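Local structure of citryl-spermidine/3,4-dihydroxybenzoyl-citryl-spermidine:spermidine ligase (Bacillus anthracis, 3TO3) at residues 74-78 against 532-536; 337-341 against 546-550; 414-419 against 538-542. The protein catalyses the ATP-dependent condensation of spermidine with citryl-spermidine intermediates in the biosynthesis of the siderophore petrobactin. Where two conformers were deposited one is given. Numbering follows the deposited sequence.

Interaction 1. Residues 74-78 against 532-536. With EDO (1,2-ethanediol), chain H.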
# COMPACT_ATOMS: atom_id res chain seq x y z
N GLU B 74 -27.20 -11.11 25.43
CA GLU B 74 -26.76 -9.83 25.96
C GLU B 74 -26.35 -10.03 27.42
O GLU B 74 -27.16 -10.44 28.26
CB GLU B 74 -27.89 -8.82 25.86
CG GLU B 74 -27.49 -7.40 26.16
CD GLU B 74 -28.58 -6.40 25.78
OE1 GLU B 74 -28.33 -5.50 24.93
OE2 GLU B 74 -29.70 -6.51 26.33
N ARG B 75 -25.09 -9.71 27.74
CA ARG B 75 -24.50 -10.15 29.02
C ARG B 75 -24.50 -9.07 30.06
O ARG B 75 -24.35 -7.89 29.72
CB ARG B 75 -23.06 -10.50 28.79
CG ARG B 75 -22.88 -11.42 27.67
CD ARG B 75 -22.83 -12.77 28.27
NE ARG B 75 -21.74 -13.44 27.63
CZ ARG B 75 -20.94 -14.32 28.21
NH1 ARG B 75 -21.10 -14.64 29.50
NH2 ARG B 75 -19.98 -14.85 27.47
N ILE B 76 -24.65 -9.44 31.33
CA ILE B 76 -24.65 -8.44 32.38
C ILE B 76 -23.31 -7.71 32.44
O ILE B 76 -23.24 -6.60 33.01
CB ILE B 76 -25.02 -8.99 33.79
CG1 ILE B 76 -23.80 -9.62 34.43
CG2 ILE B 76 -26.15 -9.98 33.72
CD1 ILE B 76 -23.88 -9.61 35.90
N THR B 77 -22.27 -8.23 31.78
CA THR B 77 -21.00 -7.54 31.88
C THR B 77 -21.01 -6.50 30.73
O THR B 77 -20.57 -6.75 29.63
CB THR B 77 -19.86 -8.60 31.66
OG1 THR B 77 -19.76 -9.45 32.80
CG2 THR B 77 -18.46 -7.97 31.37
N PHE B 78 -21.34 -5.27 31.12
CA PHE B 78 -21.41 -4.10 30.23
C PHE B 78 -22.33 -4.22 29.05
O PHE B 78 -22.21 -3.45 28.11
CB PHE B 78 -20.01 -3.69 29.76
CG PHE B 78 -19.10 -3.36 30.89
CD1 PHE B 78 -19.21 -2.14 31.53
CD2 PHE B 78 -18.22 -4.30 31.39
CE1 PHE B 78 -18.43 -1.84 32.60
CE2 PHE B 78 -17.42 -3.98 32.48
CZ PHE B 78 -17.54 -2.76 33.08
N GLU B 532 -21.34 -14.30 36.26
CA GLU B 532 -20.80 -12.97 36.05
C GLU B 532 -21.12 -12.08 37.23
O GLU B 532 -20.26 -11.29 37.65
CB GLU B 532 -21.30 -12.37 34.74
CG GLU B 532 -20.64 -12.96 33.45
CD GLU B 532 -21.47 -12.62 32.20
OE1 GLU B 532 -21.38 -11.47 31.77
OE2 GLU B 532 -22.25 -13.47 31.69
N GLU B 533 -22.34 -12.22 37.77
CA GLU B 533 -22.76 -11.53 38.99
C GLU B 533 -21.77 -11.74 40.15
O GLU B 533 -21.36 -10.77 40.79
CB GLU B 533 -24.18 -11.95 39.43
CG GLU B 533 -25.25 -11.69 38.38
CD GLU B 533 -25.31 -12.76 37.27
OE1 GLU B 533 -24.26 -13.36 36.92
OE2 GLU B 533 -26.42 -13.02 36.75
N SER B 534 -21.40 -13.00 40.41
CA SER B 534 -20.41 -13.31 41.46
C SER B 534 -19.05 -12.66 41.16
O SER B 534 -18.41 -12.12 42.06
CB SER B 534 -20.20 -14.82 41.63
OG SER B 534 -21.42 -15.45 41.89
N PHE B 535 -18.61 -12.75 39.91
CA PHE B 535 -17.36 -12.11 39.50
C PHE B 535 -17.39 -10.63 39.91
O PHE B 535 -16.50 -10.16 40.62
CB PHE B 535 -17.16 -12.26 37.99
CG PHE B 535 -15.89 -11.67 37.46
CD1 PHE B 535 -14.81 -12.49 37.14
CD2 PHE B 535 -15.78 -10.30 37.26
CE1 PHE B 535 -13.62 -11.95 36.64
CE2 PHE B 535 -14.60 -9.74 36.76
CZ PHE B 535 -13.52 -10.57 36.44
N TRP B 536 -18.44 -9.90 39.51
CA TRP B 536 -18.48 -8.47 39.78
C TRP B 536 -18.69 -8.15 41.27
O TRP B 536 -18.21 -7.13 41.77
CB TRP B 536 -19.45 -7.72 38.84
CG TRP B 536 -18.95 -7.82 37.42
CD1 TRP B 536 -19.47 -8.59 36.41
CD2 TRP B 536 -17.77 -7.20 36.88
NE1 TRP B 536 -18.69 -8.46 35.27
CE2 TRP B 536 -17.66 -7.61 35.54
CE3 TRP B 536 -16.82 -6.31 37.40
CZ2 TRP B 536 -16.62 -7.16 34.71
CZ3 TRP B 536 -15.79 -5.88 36.58
CH2 TRP B 536 -15.71 -6.29 35.25
C1 EDO H . -22.01 -19.02 41.51
O1 EDO H . -22.34 -18.21 40.40
C2 EDO H . -20.50 -19.17 41.52
O2 EDO H . -20.22 -20.47 42.03
O HOH W 1 -24.76 -12.55 31.60

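Interaction 2. Residues 337-341 against 546-550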
# COMPACT_ATOMS: atom_id res chain seq x y z
N TYR B 337 1.85 2.47 49.96
CA TYR B 337 1.05 1.38 49.41
C TYR B 337 1.60 0.84 48.08
O TYR B 337 1.78 -0.34 47.93
CB TYR B 337 -0.40 1.76 49.20
CG TYR B 337 -1.16 0.70 48.43
CD1 TYR B 337 -1.55 -0.49 49.03
CD2 TYR B 337 -1.49 0.89 47.10
CE1 TYR B 337 -2.25 -1.46 48.31
CE2 TYR B 337 -2.17 -0.07 46.39
CZ TYR B 337 -2.55 -1.24 46.98
OH TYR B 337 -3.24 -2.17 46.21
N LEU B 338 1.87 1.71 47.13
CA LEU B 338 2.39 1.29 45.85
C LEU B 338 3.81 0.75 45.96
O LEU B 338 4.15 -0.21 45.31
CB LEU B 338 2.34 2.44 44.81
CG LEU B 338 0.97 3.01 44.40
CD1 LEU B 338 1.12 4.12 43.35
CD2 LEU B 338 0.01 1.92 43.87
N ARG B 339 4.65 1.40 46.75
CA ARG B 339 6.06 1.02 46.81
C ARG B 339 6.25 -0.27 47.64
O ARG B 339 6.93 -1.20 47.21
CB ARG B 339 6.88 2.18 47.38
CG ARG B 339 8.39 1.96 47.52
CD ARG B 339 9.03 3.03 48.41
NE ARG B 339 8.56 2.95 49.80
CZ ARG B 339 7.95 3.93 50.47
NH1 ARG B 339 7.74 5.11 49.90
NH2 ARG B 339 7.55 3.74 51.73
N ASP B 340 5.60 -0.31 48.80
CA ASP B 340 5.78 -1.37 49.82
C ASP B 340 4.78 -2.53 49.82
O ASP B 340 5.19 -3.67 49.81
CB ASP B 340 5.96 -0.81 51.25
CG ASP B 340 7.16 0.11 51.37
OD1 ASP B 340 8.15 -0.08 50.63
OD2 ASP B 340 7.10 1.04 52.19
N GLU B 341 3.49 -2.24 49.97
CA GLU B 341 2.46 -3.29 49.98
C GLU B 341 2.25 -3.92 48.59
O GLU B 341 2.44 -5.14 48.42
CB GLU B 341 1.12 -2.74 50.47
CG GLU B 341 1.16 -2.05 51.81
CD GLU B 341 -0.22 -1.54 52.25
OE1 GLU B 341 -0.26 -0.47 52.91
OE2 GLU B 341 -1.25 -2.19 51.94
N HIS B 546 -10.19 -2.16 49.95
CA HIS B 546 -9.03 -1.28 49.79
C HIS B 546 -9.32 0.11 50.33
O HIS B 546 -8.62 0.61 51.21
CB HIS B 546 -8.59 -1.15 48.33
CG HIS B 546 -7.45 -0.19 48.14
ND1 HIS B 546 -6.15 -0.51 48.49
CD2 HIS B 546 -7.41 1.07 47.66
CE1 HIS B 546 -5.36 0.52 48.23
NE2 HIS B 546 -6.10 1.49 47.72
N PHE B 547 -10.37 0.73 49.80
CA PHE B 547 -10.67 2.12 50.14
C PHE B 547 -11.18 2.34 51.55
O PHE B 547 -11.16 3.47 52.04
CB PHE B 547 -11.54 2.79 49.07
CG PHE B 547 -10.79 3.06 47.82
CD1 PHE B 547 -11.05 2.36 46.67
CD2 PHE B 547 -9.76 3.98 47.82
CE1 PHE B 547 -10.33 2.59 45.50
CE2 PHE B 547 -9.03 4.22 46.66
CZ PHE B 547 -9.30 3.54 45.51
N ARG B 548 -11.62 1.28 52.22
CA ARG B 548 -11.96 1.42 53.64
C ARG B 548 -10.70 1.64 54.49
O ARG B 548 -10.79 2.09 55.62
CB ARG B 548 -12.81 0.24 54.15
CG ARG B 548 -14.31 0.56 54.23
CD ARG B 548 -15.13 -0.50 54.98
NE ARG B 548 -15.56 -1.59 54.11
CZ ARG B 548 -14.89 -2.73 53.97
NH1 ARG B 548 -13.75 -2.93 54.63
NH2 ARG B 548 -15.35 -3.67 53.15
N LYS B 549 -9.54 1.33 53.93
CA LYS B 549 -8.28 1.63 54.59
C LYS B 549 -7.75 3.06 54.34
O LYS B 549 -6.75 3.46 54.93
CB LYS B 549 -7.21 0.60 54.18
CG LYS B 549 -7.54 -0.80 54.65
CD LYS B 549 -6.40 -1.77 54.41
CE LYS B 549 -6.29 -2.16 52.96
NZ LYS B 549 -4.97 -2.79 52.67
N TYR B 550 -8.39 3.81 53.45
CA TYR B 550 -7.95 5.18 53.16
C TYR B 550 -9.13 6.16 53.16
O TYR B 550 -9.56 6.61 52.11
CB TYR B 550 -7.15 5.23 51.85
CG TYR B 550 -6.00 4.25 51.83
CD1 TYR B 550 -6.06 3.06 51.11
CD2 TYR B 550 -4.87 4.49 52.58
CE1 TYR B 550 -5.00 2.15 51.13
CE2 TYR B 550 -3.80 3.60 52.61
CZ TYR B 550 -3.87 2.44 51.89
OH TYR B 550 -2.79 1.57 51.95

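Interaction 3. Residues 414-419 against 538-542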
# COMPACT_ATOMS: atom_id res chain seq x y z
N LEU B 414 -9.06 -15.41 41.99
CA LEU B 414 -9.61 -14.15 41.48
C LEU B 414 -9.46 -13.01 42.51
O LEU B 414 -9.12 -11.89 42.15
CB LEU B 414 -11.07 -14.34 41.07
CG LEU B 414 -11.85 -13.14 40.56
CD1 LEU B 414 -11.20 -12.52 39.30
CD2 LEU B 414 -13.28 -13.54 40.31
N ARG B 415 -9.68 -13.29 43.79
CA ARG B 415 -9.43 -12.28 44.80
C ARG B 415 -7.96 -11.84 44.85
O ARG B 415 -7.68 -10.64 44.85
CB ARG B 415 -9.84 -12.77 46.17
CG ARG B 415 -11.32 -13.00 46.28
CD ARG B 415 -11.68 -13.26 47.73
NE ARG B 415 -13.13 -13.37 47.87
CZ ARG B 415 -13.93 -12.33 48.04
NH1 ARG B 415 -13.41 -11.11 48.11
NH2 ARG B 415 -15.23 -12.50 48.16
N LEU B 416 -7.03 -12.79 44.91
CA LEU B 416 -5.62 -12.39 44.84
C LEU B 416 -5.32 -11.57 43.61
O LEU B 416 -4.53 -10.64 43.70
CB LEU B 416 -4.69 -13.58 44.87
CG LEU B 416 -4.61 -14.14 46.27
CD1 LEU B 416 -4.38 -15.67 46.23
CD2 LEU B 416 -3.54 -13.37 47.04
N LEU B 417 -5.92 -11.93 42.48
CA LEU B 417 -5.62 -11.26 41.23
C LEU B 417 -6.05 -9.80 41.33
O LEU B 417 -5.28 -8.90 41.04
CB LEU B 417 -6.31 -11.94 40.03
CG LEU B 417 -6.02 -11.21 38.71
CD1 LEU B 417 -4.54 -11.37 38.22
CD2 LEU B 417 -7.01 -11.63 37.62
N ILE B 418 -7.29 -9.59 41.74
CA ILE B 418 -7.84 -8.27 41.91
C ILE B 418 -6.98 -7.47 42.91
O ILE B 418 -6.63 -6.31 42.65
CB ILE B 418 -9.29 -8.35 42.44
CG1 ILE B 418 -10.19 -9.16 41.50
CG2 ILE B 418 -9.86 -6.99 42.65
CD1 ILE B 418 -10.15 -8.71 40.11
N GLN B 419 -6.62 -8.11 44.04
CA GLN B 419 -5.88 -7.41 45.11
C GLN B 419 -4.50 -6.96 44.69
O GLN B 419 -4.05 -5.91 45.11
CB GLN B 419 -5.77 -8.23 46.40
CG GLN B 419 -7.08 -8.49 47.08
CD GLN B 419 -6.91 -9.02 48.50
OE1 GLN B 419 -5.81 -9.42 48.90
NE2 GLN B 419 -7.99 -9.00 49.27
N ILE B 538 -17.28 -9.74 43.57
CA ILE B 538 -15.97 -9.87 44.18
C ILE B 538 -15.14 -8.64 43.91
O ILE B 538 -14.40 -8.18 44.77
CB ILE B 538 -15.22 -11.12 43.70
CG1 ILE B 538 -15.77 -12.35 44.43
CG2 ILE B 538 -13.73 -10.95 43.94
CD1 ILE B 538 -15.29 -13.65 43.89
N VAL B 539 -15.28 -8.13 42.69
CA VAL B 539 -14.58 -6.92 42.31
C VAL B 539 -15.01 -5.75 43.20
O VAL B 539 -14.16 -5.05 43.76
CB VAL B 539 -14.76 -6.60 40.82
CG1 VAL B 539 -14.15 -5.24 40.49
CG2 VAL B 539 -14.09 -7.69 39.98
N VAL B 540 -16.32 -5.57 43.37
CA VAL B 540 -16.79 -4.56 44.31
C VAL B 540 -16.24 -4.74 45.76
O VAL B 540 -15.69 -3.81 46.34
CB VAL B 540 -18.31 -4.46 44.29
CG1 VAL B 540 -18.79 -3.51 45.35
CG2 VAL B 540 -18.77 -3.99 42.92
N GLU B 541 -16.36 -5.94 46.33
CA GLU B 541 -15.86 -6.17 47.68
C GLU B 541 -14.40 -5.74 47.82
O GLU B 541 -14.02 -5.06 48.80
CB GLU B 541 -15.99 -7.64 48.07
CG GLU B 541 -17.38 -8.12 48.39
CD GLU B 541 -17.47 -9.64 48.51
OE1 GLU B 541 -16.50 -10.28 48.96
OE2 GLU B 541 -18.51 -10.22 48.14
N GLU B 542 -13.58 -6.14 46.86
CA GLU B 542 -12.16 -5.83 46.91
C GLU B 542 -11.84 -4.34 46.81
O GLU B 542 -10.94 -3.84 47.50
CB GLU B 542 -11.39 -6.62 45.87
CG GLU B 542 -11.49 -8.07 46.14
CD GLU B 542 -10.92 -8.45 47.48
OE1 GLU B 542 -10.21 -7.62 48.10
OE2 GLU B 542 -11.19 -9.59 47.92

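Interaction 1. Residues 74-78 against 532-536
The loop that leads from strand 65-74 to strand 81-83 of an antiparallel sheet, residues 74-78, is held by the first turn of the helix that begins at E532, and a single carboxylate does most of the work. OE2 of E532 forms a salt bridge with NH1 of R75 (2.7 Å) and accepts a hydrogen bond from a water (2.7 Å), which in turn accepts from the backbone N of I76 (3.1 Å). OE1 of E532 receives the hydroxyl OG1 of T77 at 2.8 Å, with a weak 3.4 Å bond from the backbone N of T77. The remaining guanidinium nitrogens of R75 are satisfied by D526 and S82. I76 packs on the methylene carbons of E532 and E533, its CD1 3.5 Å from CG of E533, while F78 presents its edge to the six-membered ring of W536 in an offset T-shaped pair. OG1 of T77, which donates to OE1 of E532, accepts a hydrogen bond from NE1 of W536 at 2.9 Å.

Interaction 2. Residues 337-341 against 546-550
A short helix meets the C-terminal end of another and the turn that follows, with the backbones well separated: the nearest CA atoms, those of Y337 and H546, are 10.4 Å apart. Residues 337-341 belong to the short helix 336-342 and include a wider pi-type turn, whereas 546-550 carry the last part of helix 532-547 into a type I beta turn from F547 to Y550, in which the backbone N of Y550 bonds to O of F547 at 3.1 Å. The contact thus joins a helix of the IucA/IucC family region to the C-terminal part of the chain, and at such a spacing long side chains must span the gap.

The inner part is aromatic. H546 directs its ring edge at the face of Y337, with centroids 4.7 Å apart and planes at 57°, and CE1 of H546 comes within 3.5 Å of CZ of Y337. The imidazole is fixed from elsewhere as well: NE2 of H546 is hydrogen-bonded to ND1 of H427 on helix 410-432, and the ring of H427 meets both Y337 and H546, making a three-ring cluster. I423 of that same helix touches both Y337 and H546. From the end of the beta turn Y550 also reaches Y337, its OH 3.6 Å from CB of Y337.

Toward solvent the chemistry becomes electrostatic and loose. No hydrogen bond crosses between the segments; OH of Y550 is 3.4 Å from OE1 of E341, but the angle is poor. The exposed E341 and K549 form a long salt bridge, NZ of K549 lying 3.8 Å from OE2 of E341.

Interaction 3. Residues 414-419 against 538-542
R415 binds two successive acidic residues of the facing helix. Its NH2 donates to OE1 of E541 at 2.7 Å and its NH1 to OE2 of E542, also at 2.7 Å. A weak bond of 3.3 Å runs from NH1 of R415 to OE1 of E541. NE of the same guanidinium pairs with E411, one turn earlier on its own helix, so the charge is met by three carboxylates. The second oxygen of E542 is used too: NE2 of Q419 donates to OE1 of E542 at 2.9 Å. R415 and Q419, four residues apart and so on the same side of their helix, thereby share one acidic partner.

These bonds border a helix-helix crossing within the largely helical C-terminal part of the protein. The axes of the two segments approach to 9.9 Å and cross at -48°. I538 underlies the salt-bridge network, with its CG1 3.8 Å from NH2 of R415 over one face of the guanidinium. Farther in, I418 sets its CG2 3.6 Å from CB of E542 and its CD1 4.1 Å from CG2 of V539, and L414 meets I538 through CD2 and CD1 at 4.1 Å. F513 of helix 502-528 and L592 of helix 591-600 also touch V539.

How the interactions relate
Helix 532-547 takes part in all three contacts, showing how one helix can join distant parts of a chain by different chemistry. Its start, in interaction 1, meets a loop of the N-terminal sheet; its middle, in interaction 3, crosses helix 410-432; its end, in interaction 2, faces helix 336-342. Interaction 3, the buried one with the largest interface, combines charge with aliphatic packing. Interactions 1 and 2 are partly buried; the first is rich in hydrogen bonds, the second, with none between its segments, rests on an aromatic edge-to-face pair and a long salt bridge. Interaction 3 touches both, through F535 on L414 and Y337 on Q419; the other two stay about 12 Å apart between nearest atoms.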